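Local coordinates for flagellar hook-associated protein (Burkholderia pseudomallei, PDB 4UT1) that probably serves as a structural component of the bacterial flagellum, at the junction between hook and filament, at residues Y371-S374 against K379-L382. Numbering follows the deposited sequence.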
loop_
_atom_site.group_PDB
_atom_site.type_symbol
_atom_site.label_atom_id
_atom_site.label_comp_id
_atom_site.label_asym_id
_atom_site.label_seq_id
_atom_site.Cartn_x
_atom_site.Cartn_y
_atom_site.Cartn_z
ATOM N N TYR A 371 -4.961 1.241 8.291
ATOM C CA TYR A 371 -5.764 0.507 9.274
ATOM C C TYR A 371 -5.602 0.996 10.699
ATOM O O TYR A 371 -4.637 1.672 11.042
ATOM C CB TYR A 371 -5.433 -0.995 9.217
ATOM C CG TYR A 371 -5.418 -1.494 7.803
ATOM C CD1 TYR A 371 -6.587 -1.906 7.172
ATOM C CD2 TYR A 371 -4.241 -1.486 7.065
ATOM C CE1 TYR A 371 -6.573 -2.319 5.842
ATOM C CE2 TYR A 371 -4.217 -1.897 5.742
ATOM C CZ TYR A 371 -5.384 -2.308 5.134
ATOM O OH TYR A 371 -5.341 -2.709 3.814
ATOM N N ALA A 372 -6.562 0.623 11.544
ATOM C CA ALA A 372 -6.371 0.749 12.976
ATOM C C ALA A 372 -6.613 -0.636 13.568
ATOM O O ALA A 372 -7.579 -1.292 13.192
ATOM C CB ALA A 372 -7.317 1.784 13.578
ATOM N N LEU A 373 -5.699 -1.080 14.430
ATOM C CA LEU A 373 -5.908 -2.278 15.254
ATOM C C LEU A 373 -6.352 -1.864 16.654
ATOM O O LEU A 373 -5.616 -1.175 17.382
ATOM C CB LEU A 373 -4.638 -3.117 15.354
ATOM C CG LEU A 373 -4.877 -4.461 16.056
ATOM C CD1 LEU A 373 -5.398 -5.450 15.053
ATOM C CD2 LEU A 373 -3.596 -4.937 16.698
ATOM N N SER A 374 -7.551 -2.287 17.037
ATOM C CA SER A 374 -8.112 -1.869 18.316
ATOM C C SER A 374 -8.383 -3.088 19.176
ATOM O O SER A 374 -8.602 -4.179 18.662
ATOM C CB SER A 374 -9.392 -1.056 18.115
ATOM O OG SER A 374 -10.348 -1.791 17.370
ATOM N N LYS A 379 -11.061 -9.014 22.257
ATOM C CA LYS A 379 -10.570 -9.305 20.912
ATOM C C LYS A 379 -9.924 -8.086 20.277
ATOM O O LYS A 379 -10.106 -6.948 20.730
ATOM C CB LYS A 379 -11.697 -9.803 20.003
ATOM C CG LYS A 379 -12.712 -8.735 19.685
ATOM C CD LYS A 379 -13.800 -9.194 18.731
ATOM C CE LYS A 379 -14.936 -8.155 18.741
ATOM N NZ LYS A 379 -15.941 -8.347 17.656
ATOM N N TYR A 380 -9.163 -8.359 19.228
ATOM C CA TYR A 380 -8.552 -7.340 18.396
ATOM C C TYR A 380 -9.379 -7.174 17.146
ATOM O O TYR A 380 -9.808 -8.153 16.544
ATOM C CB TYR A 380 -7.127 -7.733 18.016
ATOM C CG TYR A 380 -6.199 -7.931 19.184
ATOM C CD1 TYR A 380 -6.193 -9.129 19.908
ATOM C CD2 TYR A 380 -5.322 -6.939 19.563
ATOM C CE1 TYR A 380 -5.338 -9.307 20.994
ATOM C CE2 TYR A 380 -4.460 -7.107 20.626
ATOM C CZ TYR A 380 -4.468 -8.297 21.341
ATOM O OH TYR A 380 -3.599 -8.452 22.406
ATOM N N THR A 381 -9.574 -5.935 16.721
ATOM C CA THR A 381 -10.255 -5.700 15.466
ATOM C C THR A 381 -9.364 -4.841 14.579
ATOM O O THR A 381 -8.756 -3.905 15.062
ATOM C CB THR A 381 -11.600 -5.000 15.685
ATOM O OG1 THR A 381 -12.402 -5.780 16.585
ATOM C CG2 THR A 381 -12.333 -4.812 14.368
ATOM N N LEU A 382 -9.271 -5.202 13.307
ATOM C CA LEU A 382 -8.596 -4.382 12.308
ATOM C C LEU A 382 -9.651 -3.666 11.493
ATOM O O LEU A 382 -10.486 -4.303 10.848
ATOM C CB LEU A 382 -7.701 -5.237 11.400
ATOM C CG LEU A 382 -6.734 -4.443 10.515
ATOM C CD1 LEU A 382 -5.568 -3.940 11.344
ATOM C CD2 LEU A 382 -6.235 -5.284 9.348
#
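Ser374 and Thr381 form a hydrogen-bonded pair of an antiparallel beta hairpin, strands 371-375 and 380-384. Ser374 N donates to Thr381 O and Thr381 N to Ser374 O, each at 2.8 Å, with N-H...O angles of 167° and 161°. Weaker CA-H...O contacts flank them: Leu373 CA sits 3.3 Å from Thr381 O, and Tyr380 CA 3.2 Å from Ser374 O, giving each carbonyl a second, softer partner.

The apolar contacts gather on the face of Leu373 and Leu382, a non-hydrogen-bonded pair. Leu382 is the hub: its CD1 reaches Tyr371 CB at 3.6 Å and Leu373 CD1 at 4.0 Å, while its CD2 lies obliquely by the Tyr371 ring. With its CG anti to the backbone N (chi1 -173°), Leu373 sends CD2 to within 3.9 Å of Tyr380 CD2. Ile405 and Met403 of strand 402-405 touch Leu382 and Tyr380 respectively.

On the other face, Ser374 OG comes 3.8 Å from Thr381 CB. The chemistry thus separates the hairpin's two sides: the buried leucines and tyrosines share the face packed with strand 402-405, consistent with the interior of the D2-like domain, whereas partly exposed hydroxyl side chains line the reverse.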